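Local coordinates for protein NADP-dependent glyceraldehyde-3-phosphate dehydrogenase (PDB 3PRL) that probably catalyses the NADP-dependent, non-phosphorylating oxidation of glyceraldehyde 3-phosphate, as a member of the aldehyde dehydrogenase family, at residues Val99-Lys103 and Lys104-Gly108; Lys63-Lys66 and Ile67-Ile70; Gly240-Thr243 and Gly244-Ser248; Leu274-Thr277 and Ala278-Val282. All blocks are in the same frame, centred on the assembly; numbering follows the deposited sequence.

In the fold
All four contacts are local, each made within one unbroken piece of chain, and no two of them touch or share a helix. Contact 1 starts helix 103-124 and contact 3 lies near the start of helix 241-250; both are partly buried, and contact 3 holds two residues of the NADP site while contact 1 lies near one. Contact 2, the turn between helices 48-65 and 70-86, is a surface contact about 49 Å from contact 4, centre to centre. Contact 4, in helix 274-286, is partly buried and belongs to a second beta-alpha-beta unit, away from the NADP site. Lysine or arginine takes part in contacts 1 to 3, whereas the side chains of contact 4 meet mainly through aliphatic carbon.

Contact 1 (Val99-Lys103 and Lys104-Gly108); sequences VAKPK and KSAIG
P102 and K103 hand their carbonyls to the first turn of helix 103-124: A106 N donates to P102 O at 3.0 Å and I107 N to K103 O at 3.2 Å, with a weak bond from A106 N to K103 O as well. P102 stands at the N-cap position. A helix gives no acceptor to a nitrogen ahead of its first turn, so the missing N-H of a proline costs no helix bond here, while P102 O is still used by A106 N. K101 leaves the loop with CG anti to the backbone N (chi1 176°), which lays its methylenes over the small A106; K101 CD comes 3.8 Å from A106 CA. The chain then bends at chi3, and NZ pairs with E109 and the N163 carbonyl, while Y164 and Y288 make cation-pi contacts with it. With an alanine in place of K101, E109 would probably lose its charge partner and a gap would open beside A106. K103 and I107 run alongside each other, K103 CG lying 4.2 Å from I107 CD1, and I107 CG1 rests on K103 O. Such is the first turn of a helix entered from a loop with a proline at the N-cap position, and it borders the NADP site: the side chain of K101 lies about 7 Å from that of F162.

Contact 2 (Lys63-Lys66 and Ile67-Ile70); sequences KIWK and IRPI
W65 and R68 open and close a type I beta turn, which redirects the chain between helices 48-65 and 70-86. R68 N donates to W65 O at 2.9 Å, reaching it from well above the carbonyl plane, and I67 N adds a weak bond to I64 O. The R68 side chain is folded rather than stretched: chi1 (-56°) places R68 CG beside W65 O, 3.1 Å away, and bends at chi2 and chi3 then bring the guanidinium beside the indole. There R68 NH1 lies at the ring edge, 3.6 Å from W65 CE3, with the two flat groups 84° apart. R68 NE forms a salt bridge with E72; a leucine in place of R68 would probably leave that carboxylate without its mate and the indole edge less covered. W65 itself is buried, its NE1 bonded to the L177 carbonyl and its ring packed on P208, I211 and L76, which suits a large, mostly apolar ring with one donor. K66 and I67 hold CG and CG1, respectively, between backbone N and carbonyl carbon, the crowded position. For K66 this brings CG 3.8 Å from I67 CG2; for I67 (chi1 54°) it sets I67 CG1 against the carbonyl oxygens of K63 and I64, 3.3 Å from K63 O and 3.1 Å from I64 O.

Contact 3 (Gly240-Thr243 and Gly244-Ser248); sequences GTTT and GERIS
G240 stands at the N-cap of helix 241-250, and its O accepts G244 N at 3.0 Å; T241 O likewise accepts E245 N at 2.9 Å. The helix belongs to a beta-alpha-beta crossover, strand 234-238, helix 241-250, strand 256-259, in the Rossmann-like nucleotide-binding part of the enzyme, and G240 and T243 are residues of the NADP site. The tight part rests on G244, I247 and T243. G244 is buried and brings no side chain. I247 lays CG1 3.5 Å from T243 O and packs on F237 and I235 of strand 234-238; T243 CG2 meets I247 CD1 at 4.2 Å, the two side chains crossing at a slant, so branched aliphatic groups close the joint between helix and sheet. E245 runs beside T241, OE2 near its methyl, while OE1 forms a salt bridge with K458. Further along, S248 OG bonds to M253 N of another subunit, so the helix also serves the assembly.

The other side is more solvent-exposed and polar. T242 and R246 are exposed, joined by the backbone bond from R246 N to T242 O, 3.3 Å long. R246 runs extended from CG to NE, and its side chain is about 6 Å from that of D224, another NADP-site residue. T243 OG1 lies at the edge of the R246 guanidinium, in plane, 3.1 Å from R246 NH1, while T242 CG2 lies over one face, toward the rim, a close 3.2 Å from R246 NH2.

Contact 4 (Leu274-Thr277 and Ala278-Val282); sequences LKLT and ASQIV
L274 to T277 each give their carbonyl to the residue four places on, with T277 O receiving I281 N at 2.8 Å in a nearly straight bond (170° at the hydrogen), whereas A278 N reaches L274 O at 3.1 Å from well above the carbonyl plane. This is one regular stretch of helix 274-286, the helix of a beta-alpha-beta unit between strands 264-268 and 296-302.

Two pairs of side chains run along it. T277 and I281 lie side by side on the buried flank: the T277 methyl, anti to the backbone N because chi1 is -55°, meets I281, T277 CG2 lying 4.1 Å from I281 CG1. The same torsion puts OG1 beside the backbone N, where it is satisfied by the carbonyl of D273, just before the helix, and the methyl is left to pack. Both residues press on F419 of strand 415-419, and V268 and A266 of strand 264-268 complete the layer. A278 has only a methyl, which fits a buried place where A278 CB is already 3.1 Å from L274 O and N312 of helix 303-317 lies against it.

L276 and Q280 form the other pair, pointing the same way, with L276 CD1 4.0 Å from Q280 CG. In Q280, chi1 (-72°) brings CG to 3.3 Å from L276 O, and the bend at chi2 turns the amide away so that OE1 reaches K443 N.

The chemistry thus divides the work: backbone bonds hold the helix, aliphatic carbons seat it against the sheet, and T277, its hydroxyl bonded to D273, can sit at a buried apolar joint, while Q280 OE1 bonds K443 N at a more exposed edge.

Contact 1 (Val99-Lys103 and Lys104-Gly108)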
# COMPACT_ATOMS: atom_id res chain seq x y z
N VAL D 99 -15.81 37.91 4.72
CA VAL D 99 -15.04 37.49 5.88
C VAL D 99 -13.82 38.39 6.12
O VAL D 99 -12.98 38.11 6.99
CB VAL D 99 -14.72 35.97 5.84
CG1 VAL D 99 -16.02 35.16 5.67
CG2 VAL D 99 -13.74 35.62 4.71
N ALA D 100 -13.75 39.49 5.37
CA ALA D 100 -12.68 40.49 5.48
C ALA D 100 -11.26 39.93 5.28
O ALA D 100 -10.32 40.27 6.01
CB ALA D 100 -12.81 41.27 6.80
N LYS D 101 -11.11 39.09 4.26
CA LYS D 101 -9.82 38.47 3.94
C LYS D 101 -9.08 39.32 2.90
O LYS D 101 -9.66 39.68 1.89
CB LYS D 101 -10.06 37.06 3.41
CG LYS D 101 -8.83 36.29 2.94
CD LYS D 101 -9.15 34.82 2.76
CE LYS D 101 -9.56 34.16 4.09
NZ LYS D 101 -9.26 32.70 4.13
N PRO D 102 -7.78 39.60 3.12
CA PRO D 102 -6.99 40.36 2.13
C PRO D 102 -7.23 39.87 0.68
O PRO D 102 -7.25 38.67 0.42
CB PRO D 102 -5.54 40.09 2.55
CG PRO D 102 -5.60 39.65 3.97
CD PRO D 102 -6.95 39.08 4.23
N LYS D 103 -7.41 40.82 -0.25
CA LYS D 103 -7.88 40.56 -1.63
C LYS D 103 -7.23 39.40 -2.38
O LYS D 103 -7.92 38.51 -2.88
CB LYS D 103 -7.75 41.84 -2.47
CG LYS D 103 -8.12 41.68 -3.95
CD LYS D 103 -7.64 42.88 -4.75
CE LYS D 103 -8.80 43.78 -5.17
NZ LYS D 103 -9.42 43.25 -6.42
N LYS D 104 -5.90 39.44 -2.49
CA LYS D 104 -5.19 38.44 -3.28
C LYS D 104 -5.23 37.07 -2.58
O LYS D 104 -5.26 36.03 -3.24
CB LYS D 104 -3.75 38.89 -3.56
CG LYS D 104 -3.67 40.10 -4.50
CD LYS D 104 -2.23 40.42 -4.88
CE LYS D 104 -1.81 39.64 -6.11
NZ LYS D 104 -2.35 40.26 -7.34
N SER D 105 -5.28 37.10 -1.25
CA SER D 105 -5.39 35.86 -0.46
C SER D 105 -6.75 35.19 -0.59
O SER D 105 -6.84 33.97 -0.50
CB SER D 105 -5.04 36.12 1.01
OG SER D 105 -5.08 34.89 1.74
N ALA D 106 -7.81 35.99 -0.79
CA ALA D 106 -9.18 35.48 -0.98
C ALA D 106 -9.39 34.83 -2.34
O ALA D 106 -10.06 33.79 -2.45
CB ALA D 106 -10.19 36.57 -0.76
N ILE D 107 -8.80 35.44 -3.38
CA ILE D 107 -8.78 34.83 -4.71
C ILE D 107 -7.92 33.58 -4.66
O ILE D 107 -8.24 32.61 -5.31
CB ILE D 107 -8.19 35.77 -5.80
CG1 ILE D 107 -8.92 37.10 -5.82
CG2 ILE D 107 -8.25 35.09 -7.17
CD1 ILE D 107 -8.04 38.25 -6.32
N GLY D 108 -6.84 33.63 -3.88
CA GLY D 108 -5.91 32.53 -3.68
C GLY D 108 -6.61 31.33 -3.06
O GLY D 108 -6.28 30.18 -3.37

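Contact 2 (Lys63-Lys66 and Ile67-Ile70)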
# COMPACT_ATOMS: atom_id res chain seq x y z
N LYS D 63 -28.52 6.77 -3.39
CA LYS D 63 -28.64 5.43 -3.99
C LYS D 63 -28.46 5.45 -5.52
O LYS D 63 -28.08 4.43 -6.12
CB LYS D 63 -29.96 4.77 -3.57
CG LYS D 63 -30.34 5.00 -2.10
CD LYS D 63 -31.46 4.10 -1.61
CE LYS D 63 -32.19 4.69 -0.41
NZ LYS D 63 -33.23 5.71 -0.81
N ILE D 64 -28.70 6.60 -6.14
CA ILE D 64 -28.45 6.75 -7.59
C ILE D 64 -26.97 7.13 -7.83
O ILE D 64 -26.27 6.48 -8.60
CB ILE D 64 -29.45 7.77 -8.25
CG1 ILE D 64 -30.86 7.15 -8.33
CG2 ILE D 64 -28.96 8.24 -9.64
CD1 ILE D 64 -32.01 8.12 -8.13
N TRP D 65 -26.52 8.16 -7.12
CA TRP D 65 -25.14 8.63 -7.21
C TRP D 65 -24.07 7.55 -6.95
O TRP D 65 -23.12 7.41 -7.73
CB TRP D 65 -24.95 9.80 -6.25
CG TRP D 65 -23.61 10.40 -6.25
CD1 TRP D 65 -22.71 10.42 -5.21
CD2 TRP D 65 -22.98 11.09 -7.33
NE1 TRP D 65 -21.57 11.08 -5.58
CE2 TRP D 65 -21.71 11.51 -6.88
CE3 TRP D 65 -23.37 11.39 -8.65
CZ2 TRP D 65 -20.81 12.20 -7.70
CZ3 TRP D 65 -22.48 12.10 -9.46
CH2 TRP D 65 -21.23 12.49 -8.99
N LYS D 66 -24.24 6.80 -5.86
CA LYS D 66 -23.23 5.85 -5.39
C LYS D 66 -22.92 4.74 -6.38
O LYS D 66 -21.83 4.16 -6.35
CB LYS D 66 -23.63 5.20 -4.05
CG LYS D 66 -24.61 4.05 -4.18
CD LYS D 66 -24.83 3.34 -2.87
CE LYS D 66 -25.94 2.31 -2.99
NZ LYS D 66 -26.18 1.59 -1.68
N ILE D 67 -23.88 4.45 -7.25
CA ILE D 67 -23.71 3.40 -8.22
C ILE D 67 -23.20 3.94 -9.55
O ILE D 67 -22.98 3.17 -10.49
CB ILE D 67 -24.99 2.52 -8.38
CG1 ILE D 67 -26.23 3.37 -8.68
CG2 ILE D 67 -25.19 1.66 -7.12
CD1 ILE D 67 -27.36 2.62 -9.39
N ARG D 68 -22.98 5.25 -9.65
CA ARG D 68 -22.36 5.81 -10.85
C ARG D 68 -20.90 5.37 -10.98
O ARG D 68 -20.16 5.39 -10.00
CB ARG D 68 -22.43 7.34 -10.86
CG ARG D 68 -23.82 7.92 -10.72
CD ARG D 68 -24.57 7.89 -12.04
NE ARG D 68 -24.05 8.87 -13.00
CZ ARG D 68 -24.23 10.18 -12.90
NH1 ARG D 68 -24.90 10.70 -11.88
NH2 ARG D 68 -23.72 10.99 -13.83
N PRO D 69 -20.49 4.97 -12.21
CA PRO D 69 -19.08 4.65 -12.43
C PRO D 69 -18.19 5.74 -11.82
O PRO D 69 -18.37 6.93 -12.10
CB PRO D 69 -18.96 4.65 -13.96
CG PRO D 69 -20.32 4.22 -14.43
CD PRO D 69 -21.31 4.76 -13.42
N ILE D 70 -17.25 5.33 -10.96
CA ILE D 70 -16.33 6.25 -10.27
C ILE D 70 -15.77 7.35 -11.19
O ILE D 70 -15.70 8.53 -10.80
CB ILE D 70 -15.21 5.48 -9.49
CG1 ILE D 70 -14.10 6.41 -8.99
CG2 ILE D 70 -14.64 4.35 -10.32
CD1 ILE D 70 -14.37 7.03 -7.60

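Contact 3 (Gly240-Thr243 and Gly244-Ser248)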
# COMPACT_ATOMS: atom_id res chain seq x y z
N GLY D 240 -14.93 26.31 16.21
CA GLY D 240 -14.50 26.62 17.57
C GLY D 240 -14.50 25.36 18.39
O GLY D 240 -15.19 24.39 18.04
N THR D 241 -13.72 25.36 19.47
CA THR D 241 -13.57 24.14 20.28
C THR D 241 -14.87 23.84 20.99
O THR D 241 -15.39 22.72 20.88
CB THR D 241 -12.38 24.26 21.25
OG1 THR D 241 -11.18 24.46 20.49
CG2 THR D 241 -12.22 23.00 22.09
N THR D 242 -15.42 24.85 21.66
CA THR D 242 -16.71 24.75 22.34
C THR D 242 -17.83 24.19 21.43
O THR D 242 -18.56 23.30 21.83
CB THR D 242 -17.12 26.08 23.05
OG1 THR D 242 -16.04 26.58 23.87
CG2 THR D 242 -18.31 25.84 23.94
N THR D 243 -17.96 24.69 20.20
CA THR D 243 -18.94 24.12 19.24
C THR D 243 -18.63 22.64 18.89
O THR D 243 -19.52 21.79 18.83
CB THR D 243 -19.06 24.96 17.92
OG1 THR D 243 -19.19 26.36 18.22
CG2 THR D 243 -20.25 24.47 17.09
N GLY D 244 -17.35 22.36 18.66
CA GLY D 244 -16.89 21.01 18.35
C GLY D 244 -17.31 20.02 19.42
O GLY D 244 -17.86 18.97 19.11
N GLU D 245 -17.07 20.41 20.66
CA GLU D 245 -17.42 19.69 21.90
C GLU D 245 -18.89 19.29 21.97
O GLU D 245 -19.23 18.14 22.29
CB GLU D 245 -17.14 20.62 23.08
CG GLU D 245 -16.38 20.00 24.22
CD GLU D 245 -14.90 20.03 23.98
OE1 GLU D 245 -14.13 20.20 24.96
OE2 GLU D 245 -14.50 19.90 22.81
N ARG D 246 -19.76 20.28 21.70
CA ARG D 246 -21.21 20.11 21.69
C ARG D 246 -21.60 19.05 20.68
O ARG D 246 -22.42 18.19 20.96
CB ARG D 246 -21.92 21.42 21.33
CG ARG D 246 -21.75 22.57 22.30
CD ARG D 246 -22.34 23.88 21.72
NE ARG D 246 -22.04 25.07 22.53
CZ ARG D 246 -21.29 26.09 22.13
NH1 ARG D 246 -20.76 26.12 20.92
NH2 ARG D 246 -21.08 27.13 22.95
N ILE D 247 -20.99 19.11 19.49
CA ILE D 247 -21.29 18.17 18.42
C ILE D 247 -20.94 16.73 18.82
O ILE D 247 -21.78 15.83 18.70
CB ILE D 247 -20.64 18.63 17.10
CG1 ILE D 247 -21.41 19.85 16.55
CG2 ILE D 247 -20.55 17.48 16.08
CD1 ILE D 247 -20.69 20.64 15.46
N SER D 248 -19.73 16.54 19.33
CA SER D 248 -19.29 15.22 19.77
C SER D 248 -20.25 14.74 20.84
O SER D 248 -20.70 13.60 20.80
CB SER D 248 -17.84 15.27 20.28
OG SER D 248 -17.37 14.00 20.72

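Contact 4 (Leu274-Thr277 and Ala278-Val282)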
# COMPACT_ATOMS: atom_id res chain seq x y z
N LEU D 274 18.04 33.14 13.18
CA LEU D 274 17.01 33.99 13.75
C LEU D 274 16.34 34.91 12.72
O LEU D 274 15.29 35.48 13.00
CB LEU D 274 17.57 34.81 14.92
CG LEU D 274 18.29 34.03 16.03
CD1 LEU D 274 19.25 34.93 16.79
CD2 LEU D 274 17.31 33.36 16.99
N LYS D 275 16.95 35.05 11.54
CA LYS D 275 16.33 35.81 10.46
C LYS D 275 15.17 35.02 9.86
O LYS D 275 14.04 35.52 9.81
CB LYS D 275 17.36 36.18 9.37
CG LYS D 275 18.21 37.41 9.69
CD LYS D 275 17.34 38.66 9.85
CE LYS D 275 18.17 39.86 10.28
NZ LYS D 275 17.32 41.07 10.53
N LEU D 276 15.45 33.79 9.44
CA LEU D 276 14.45 32.84 8.93
C LEU D 276 13.36 32.52 9.96
O LEU D 276 12.16 32.49 9.63
CB LEU D 276 15.15 31.55 8.44
CG LEU D 276 14.35 30.38 7.85
CD1 LEU D 276 13.43 30.82 6.71
CD2 LEU D 276 15.30 29.27 7.38
N THR D 277 13.77 32.27 11.20
CA THR D 277 12.81 32.04 12.28
C THR D 277 11.87 33.25 12.44
O THR D 277 10.66 33.09 12.40
CB THR D 277 13.51 31.76 13.62
OG1 THR D 277 14.42 30.66 13.46
CG2 THR D 277 12.48 31.44 14.70
N ALA D 278 12.44 34.44 12.60
CA ALA D 278 11.64 35.66 12.76
C ALA D 278 10.63 35.83 11.62
O ALA D 278 9.47 36.20 11.84
CB ALA D 278 12.54 36.90 12.88
N SER D 279 11.08 35.54 10.40
CA SER D 279 10.24 35.65 9.23
C SER D 279 9.14 34.58 9.18
O SER D 279 7.99 34.90 8.93
CB SER D 279 11.09 35.63 7.96
OG SER D 279 10.28 35.93 6.84
N GLN D 280 9.49 33.33 9.46
CA GLN D 280 8.49 32.25 9.53
C GLN D 280 7.46 32.55 10.63
O GLN D 280 6.24 32.44 10.41
CB GLN D 280 9.14 30.87 9.75
CG GLN D 280 9.91 30.28 8.53
CD GLN D 280 9.00 29.92 7.35
OE1 GLN D 280 8.29 28.92 7.37
NE2 GLN D 280 9.03 30.74 6.30
N ILE D 281 7.94 32.95 11.80
CA ILE D 281 7.08 33.30 12.93
C ILE D 281 6.03 34.36 12.58
O ILE D 281 4.84 34.12 12.76
CB ILE D 281 7.90 33.69 14.21
CG1 ILE D 281 8.55 32.44 14.80
CG2 ILE D 281 7.02 34.31 15.28
CD1 ILE D 281 7.71 31.21 14.71
N VAL D 282 6.47 35.51 12.06
CA VAL D 282 5.55 36.59 11.71
C VAL D 282 4.58 36.22 10.57
O VAL D 282 3.37 36.43 10.70
CB VAL D 282 6.29 37.91 11.40
CG1 VAL D 282 5.34 38.95 10.83
CG2 VAL D 282 6.96 38.42 12.66